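Local coordinates for protein DyP2 (Amycolatopsis sp. ATCC 39116, PDB 4G2C) that probably uses its haem to oxidise dyes and lignin-related compounds as a multifunctional dye-decolourising peroxidase, and also carries a bound manganese ion, at residues A374-T379 with M406-N411; S269-R274 with E480-P485. All blocks are in the same frame, centred on the assembly; numbering follows the deposited sequence.

Interaction 1: residues A374-T379 with M406-N411; sequences ARRGQT and MAFNSN. With HEM (protoporphyrin IX containing Fe), chain C; ACT (acetate ion), chain O; ACT (acetate ion), chain X.
Ala-374 and Phe-408 form an antiparallel hydrogen-bonded pair at the haem-facing end of a beta sheet in the ferredoxin-like fold of dye-decolourising peroxidases. Phe-408 N donates to Ala-374 O at 3.0 Å. A water completes this pair, accepting from Ala-374 N and donating to Phe-408 O. Two residues on, Arg-376 N reaches Met-406 O at 2.8 Å in an almost straight bond (178°). The side chains of Arg-376 and Phe-408 cross at about a right angle, CG of Arg-376 lying 4.0 Å from CD2 of Phe-408. The chain of Arg-376 folds at chi2 (-77°), which brings NH1 back to Arg-375 O, while NE and NH2 are bound by the carbonyls of Asn-57 and Ile-58. With an alanine at Arg-376, the carbonyls of Asn-57 and Ile-58 would probably lose the donors that NE and NH2 supply, and a gap would open beside the Phe-408 ring. Arg-375, paired with Ala-407, sends its side chain to the haem on the face of the sheet opposite Ala-374 and Phe-408. There its guanidinium lies with one face over haem C4D, and in its own plane NH2 grips propionate oxygen O2A at 2.5 Å.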
# COMPACT_ATOMS: atom_id res chain seq x y z
N ALA A 374 2.05 6.45 0.95
CA ALA A 374 3.08 5.43 0.85
C ALA A 374 2.51 4.02 1.05
O ALA A 374 2.06 3.67 2.14
CB ALA A 374 4.13 5.70 1.88
N ARG A 375 2.57 3.20 0.01
CA ARG A 375 2.10 1.82 0.08
C ARG A 375 3.30 0.91 0.35
O ARG A 375 4.36 1.06 -0.27
CB ARG A 375 1.41 1.41 -1.22
CG ARG A 375 0.15 2.23 -1.57
CD ARG A 375 -0.47 1.80 -2.94
NE ARG A 375 0.41 2.22 -4.04
CZ ARG A 375 0.76 1.47 -5.08
NH1 ARG A 375 0.29 0.22 -5.22
NH2 ARG A 375 1.58 1.98 -5.99
N ARG A 376 3.13 -0.03 1.28
CA ARG A 376 4.21 -0.93 1.68
C ARG A 376 3.71 -2.36 1.82
O ARG A 376 4.18 -3.10 2.69
CB ARG A 376 4.79 -0.48 3.02
CG ARG A 376 5.26 0.97 3.05
CD ARG A 376 6.60 1.11 2.34
NE ARG A 376 7.12 2.47 2.48
CZ ARG A 376 7.08 3.39 1.52
NH1 ARG A 376 6.56 3.09 0.33
NH2 ARG A 376 7.57 4.61 1.74
N GLY A 377 2.75 -2.75 0.98
CA GLY A 377 2.11 -4.05 1.09
C GLY A 377 2.99 -5.21 0.67
O GLY A 377 4.05 -5.02 0.07
N GLN A 378 2.56 -6.42 1.00
CA GLN A 378 3.24 -7.61 0.50
C GLN A 378 2.20 -8.68 0.22
O GLN A 378 1.22 -8.80 0.97
CB GLN A 378 4.31 -8.10 1.48
CG GLN A 378 5.18 -9.25 0.98
CD GLN A 378 5.82 -8.99 -0.37
OE1 GLN A 378 5.15 -9.04 -1.40
NE2 GLN A 378 7.12 -8.70 -0.37
N THR A 379 2.38 -9.42 -0.87
CA THR A 379 1.48 -10.53 -1.19
C THR A 379 1.57 -11.68 -0.18
O THR A 379 2.60 -11.88 0.47
CB THR A 379 1.75 -11.09 -2.59
OG1 THR A 379 3.17 -11.24 -2.79
CG2 THR A 379 1.19 -10.16 -3.66
N MET A 406 -0.59 -2.75 3.12
CA MET A 406 -0.02 -1.91 4.17
C MET A 406 0.27 -0.51 3.65
O MET A 406 0.66 -0.37 2.49
CB MET A 406 1.25 -2.57 4.73
CG MET A 406 0.97 -3.88 5.45
SD MET A 406 2.43 -4.67 6.13
CE MET A 406 2.86 -5.71 4.73
N ALA A 407 0.08 0.51 4.49
CA ALA A 407 0.39 1.89 4.10
C ALA A 407 0.66 2.77 5.31
O ALA A 407 0.10 2.56 6.38
CB ALA A 407 -0.75 2.48 3.26
N PHE A 408 1.54 3.76 5.13
CA PHE A 408 1.75 4.79 6.13
C PHE A 408 1.00 6.05 5.71
O PHE A 408 1.05 6.44 4.54
CB PHE A 408 3.24 5.07 6.32
CG PHE A 408 3.98 3.98 7.03
CD1 PHE A 408 3.74 3.74 8.38
CD2 PHE A 408 4.89 3.19 6.36
CE1 PHE A 408 4.41 2.72 9.06
CE2 PHE A 408 5.56 2.18 7.02
CZ PHE A 408 5.32 1.95 8.38
N ASN A 409 0.27 6.63 6.67
CA ASN A 409 -0.46 7.88 6.51
C ASN A 409 -0.11 8.83 7.65
O ASN A 409 0.11 8.39 8.80
CB ASN A 409 -1.97 7.66 6.63
CG ASN A 409 -2.55 6.80 5.53
OD1 ASN A 409 -3.74 6.54 5.56
ND2 ASN A 409 -1.72 6.37 4.57
N SER A 410 -0.09 10.13 7.36
CA SER A 410 -0.02 11.11 8.44
C SER A 410 -1.44 11.47 8.90
O SER A 410 -1.62 12.07 9.94
CB SER A 410 0.74 12.36 8.00
OG SER A 410 0.12 12.98 6.90
N ASN A 411 -2.43 11.09 8.10
CA ASN A 411 -3.83 11.38 8.40
C ASN A 411 -4.67 10.28 7.76
O ASN A 411 -4.92 10.30 6.55
CB ASN A 411 -4.22 12.76 7.85
CG ASN A 411 -5.69 13.11 8.11
OD1 ASN A 411 -6.57 12.25 8.12
ND2 ASN A 411 -5.96 14.39 8.30
CHA HEM C . -1.56 0.95 -7.78
CHB HEM C . -3.33 -3.56 -7.39
CHC HEM C . -5.34 -2.47 -3.10
CHD HEM C . -4.26 2.19 -3.88
C1A HEM C . -1.85 -0.37 -8.04
C2A HEM C . -1.39 -1.11 -9.19
C3A HEM C . -1.87 -2.35 -9.08
C4A HEM C . -2.65 -2.44 -7.86
CMA HEM C . -1.65 -3.51 -10.06
CAA HEM C . -0.49 -0.53 -10.33
CBA HEM C . 0.98 -0.62 -9.90
CGA HEM C . 1.40 0.58 -9.08
O1A HEM C . 1.23 1.73 -9.52
O2A HEM C . 1.93 0.40 -7.96
C1B HEM C . -4.05 -3.68 -6.21
C2B HEM C . -4.71 -4.87 -5.68
C3B HEM C . -5.26 -4.55 -4.49
C4B HEM C . -4.95 -3.17 -4.22
CMB HEM C . -4.78 -6.24 -6.40
CAB HEM C . -6.06 -5.43 -3.51
CBB HEM C . -5.96 -6.77 -3.55
C1C HEM C . -5.29 -1.09 -2.98
C2C HEM C . -5.97 -0.30 -1.97
C3C HEM C . -5.65 0.98 -2.18
C4C HEM C . -4.77 1.04 -3.33
CMC HEM C . -6.86 -0.86 -0.82
CAC HEM C . -6.14 2.22 -1.39
CBC HEM C . -7.26 2.18 -0.65
C1D HEM C . -3.40 2.28 -4.95
C2D HEM C . -2.71 3.48 -5.34
C3D HEM C . -1.87 3.07 -6.53
C4D HEM C . -2.13 1.69 -6.77
CMD HEM C . -2.81 4.86 -4.66
CAD HEM C . -0.95 3.95 -7.37
CBD HEM C . -1.90 4.76 -8.23
CGD HEM C . -1.01 5.73 -8.95
O1D HEM C . -0.28 6.49 -8.25
O2D HEM C . -1.00 5.70 -10.21
NA HEM C . -2.61 -1.20 -7.25
NB HEM C . -4.22 -2.67 -5.28
NC HEM C . -4.57 -0.24 -3.80
ND HEM C . -3.03 1.25 -5.82
FE HEM C . -3.77 -0.75 -5.66
C ACT O . 2.41 -2.54 -2.68
O ACT O . 3.28 -1.64 -2.63
OXT ACT O . 1.34 -2.35 -2.04
CH3 ACT O . 2.63 -3.80 -3.46
C ACT X . 9.74 4.53 -1.69
O ACT X . 9.75 3.45 -1.04
OXT ACT X . 9.04 5.46 -1.21
CH3 ACT X . 10.52 4.68 -2.96
O HOH W 1 2.05 8.55 3.19

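Interaction 2: residues S269-R274 with E480-P485; sequences SYFVFR and EYFFMP
Six backbone hydrogen bonds join Ser-269, Phe-271 and Phe-273 to Met-484, Phe-482 and Glu-480 in regular antiparallel register. Among them, Met-484 N donates to Ser-269 O at 2.7 Å and Phe-271 N to Phe-482 O at 2.8 Å. Beside the ladder, Glu-480 turns its carboxylate back so that OE2, through its anti lone pair, accepts the N-H of Tyr-481, N to OE2 2.6 Å; Ala-141 N is a second donor to this oxygen. A water accepts from Arg-274 NH1 and also bonds Tyr-481 OH, while Arg-274 forms a salt bridge with Asp-150. Two differently packed faces flank the backbone. On one, the edge of Phe-483 meets the face of Tyr-270 in a T-shaped stack, with centroids 5.0 Å apart and planes at 62°; CD1 of Phe-483 stands over the tyrosine face, offset toward its rim. Tyr-270 OH is anchored to Asp-134 N. Farther along this face, Val-272 CG1 lies in the plane of the Tyr-481 ring, 3.8 Å from CE1 at its edge. The other face carries Phe-271, whose ring edge meets CD1 of Phe-482. Bends at chi2 and chi3 (-58° and 80°) curl Met-484 back toward Phe-271, placing SD 4.3 Å from its ring centroid in an oblique Met-aromatic contact. The pairing joins strands 267-278 and 474-484 of an antiparallel sheet, consistent with the ferredoxin-like fold of dye-decolourising peroxidases.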
# COMPACT_ATOMS: atom_id res chain seq x y z
N SER A 269 4.40 7.49 12.30
CA SER A 269 3.42 7.48 11.24
C SER A 269 2.30 6.47 11.54
O SER A 269 2.55 5.43 12.15
CB SER A 269 4.11 7.15 9.90
OG SER A 269 3.23 7.34 8.82
N TYR A 270 1.08 6.80 11.13
CA TYR A 270 -0.06 5.87 11.16
C TYR A 270 0.05 4.77 10.09
O TYR A 270 0.54 5.00 8.96
CB TYR A 270 -1.39 6.61 11.00
CG TYR A 270 -1.66 7.58 12.10
CD1 TYR A 270 -2.15 7.15 13.34
CD2 TYR A 270 -1.42 8.94 11.93
CE1 TYR A 270 -2.39 8.05 14.36
CE2 TYR A 270 -1.66 9.84 12.93
CZ TYR A 270 -2.14 9.39 14.15
OH TYR A 270 -2.39 10.30 15.16
N PHE A 271 -0.41 3.58 10.46
CA PHE A 271 -0.16 2.37 9.68
C PHE A 271 -1.46 1.61 9.48
O PHE A 271 -2.14 1.28 10.46
CB PHE A 271 0.86 1.50 10.43
CG PHE A 271 1.26 0.24 9.70
CD1 PHE A 271 2.03 0.29 8.55
CD2 PHE A 271 0.92 -1.01 10.21
CE1 PHE A 271 2.42 -0.86 7.91
CE2 PHE A 271 1.31 -2.17 9.59
CZ PHE A 271 2.05 -2.11 8.43
N VAL A 272 -1.82 1.37 8.23
CA VAL A 272 -3.00 0.57 7.89
C VAL A 272 -2.54 -0.83 7.58
O VAL A 272 -1.67 -1.01 6.74
CB VAL A 272 -3.72 1.08 6.62
CG1 VAL A 272 -5.10 0.42 6.49
CG2 VAL A 272 -3.84 2.58 6.61
N PHE A 273 -3.12 -1.82 8.26
CA PHE A 273 -2.96 -3.22 7.86
C PHE A 273 -4.32 -3.81 7.51
O PHE A 273 -5.24 -3.77 8.32
CB PHE A 273 -2.29 -4.07 8.96
CG PHE A 273 -1.98 -5.48 8.54
CD1 PHE A 273 -3.00 -6.41 8.42
CD2 PHE A 273 -0.69 -5.86 8.22
CE1 PHE A 273 -2.72 -7.71 8.00
CE2 PHE A 273 -0.41 -7.15 7.80
CZ PHE A 273 -1.43 -8.08 7.69
N ARG A 274 -4.46 -4.33 6.28
CA ARG A 274 -5.70 -4.98 5.84
C ARG A 274 -5.38 -6.24 5.01
O ARG A 274 -4.69 -6.15 3.99
CB ARG A 274 -6.54 -4.03 4.98
CG ARG A 274 -7.42 -3.03 5.72
CD ARG A 274 -7.83 -1.86 4.81
NE ARG A 274 -8.91 -2.20 3.88
CZ ARG A 274 -10.20 -2.16 4.22
NH1 ARG A 274 -10.54 -1.81 5.45
NH2 ARG A 274 -11.15 -2.48 3.34
N GLU A 480 -6.38 -3.73 11.01
CA GLU A 480 -6.39 -2.79 12.14
C GLU A 480 -5.53 -1.56 11.86
O GLU A 480 -4.70 -1.57 10.94
CB GLU A 480 -5.93 -3.51 13.43
CG GLU A 480 -5.92 -2.65 14.70
CD GLU A 480 -7.27 -2.00 15.01
OE1 GLU A 480 -8.09 -2.61 15.73
OE2 GLU A 480 -7.51 -0.86 14.56
N TYR A 481 -5.73 -0.50 12.65
CA TYR A 481 -4.91 0.70 12.53
C TYR A 481 -3.89 0.80 13.66
O TYR A 481 -4.22 0.52 14.82
CB TYR A 481 -5.76 1.97 12.56
CG TYR A 481 -6.76 2.12 11.45
CD1 TYR A 481 -6.43 1.80 10.14
CD2 TYR A 481 -8.05 2.59 11.72
CE1 TYR A 481 -7.36 1.95 9.11
CE2 TYR A 481 -8.98 2.74 10.70
CZ TYR A 481 -8.64 2.42 9.40
OH TYR A 481 -9.56 2.57 8.38
N PHE A 482 -2.68 1.24 13.32
CA PHE A 482 -1.58 1.33 14.27
C PHE A 482 -0.81 2.66 14.12
O PHE A 482 -1.07 3.45 13.22
CB PHE A 482 -0.57 0.20 14.02
CG PHE A 482 -1.14 -1.20 14.11
CD1 PHE A 482 -1.81 -1.78 13.04
CD2 PHE A 482 -0.94 -1.97 15.25
CE1 PHE A 482 -2.30 -3.07 13.11
CE2 PHE A 482 -1.42 -3.26 15.33
CZ PHE A 482 -2.10 -3.82 14.26
N PHE A 483 0.16 2.89 14.99
CA PHE A 483 1.06 4.00 14.85
C PHE A 483 2.46 3.43 15.03
O PHE A 483 2.72 2.73 16.02
CB PHE A 483 0.75 5.04 15.93
CG PHE A 483 1.55 6.30 15.83
CD1 PHE A 483 1.28 7.24 14.84
CD2 PHE A 483 2.56 6.57 16.73
CE1 PHE A 483 2.02 8.42 14.75
CE2 PHE A 483 3.30 7.75 16.65
CZ PHE A 483 3.03 8.68 15.66
N MET A 484 3.37 3.67 14.08
CA MET A 484 4.77 3.36 14.35
C MET A 484 5.39 4.57 15.04
O MET A 484 5.58 5.62 14.44
CB MET A 484 5.57 3.01 13.09
CG MET A 484 4.84 2.30 11.97
SD MET A 484 4.01 0.73 12.28
CE MET A 484 2.51 1.28 13.06
N PRO A 485 5.70 4.43 16.33
CA PRO A 485 6.28 5.53 17.10
C PRO A 485 7.77 5.67 16.85
O PRO A 485 8.39 4.82 16.20
CB PRO A 485 6.03 5.12 18.55
CG PRO A 485 5.98 3.63 18.49
CD PRO A 485 5.36 3.27 17.18
O HOH W 2 -9.70 -0.42 7.70

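Strands 402-409 and 267-278 are neighbours in one antiparallel sheet, so interactions 1 and 2 are the outer two pairings of four adjacent strands, joined by the pairing of 402-409 with 267-278; their centres lie about 8 Å apart. Their common seam has probable backbone hydrogen bonds from Asn-409 N to Tyr-270 O (2.8 Å) and from Val-272 N to Ala-407 O (2.9 Å). Beside it, Phe-408 packs against Ser-269 and Met-484, while Met-406 touches Phe-271 and Phe-273, so the face bearing Phe-271 and Met-484 continues into interaction 1. Only interaction 1 includes a haem-pocket residue, Arg-375; in interaction 2, the Val-272 side chain remains about 8 Å from the haem.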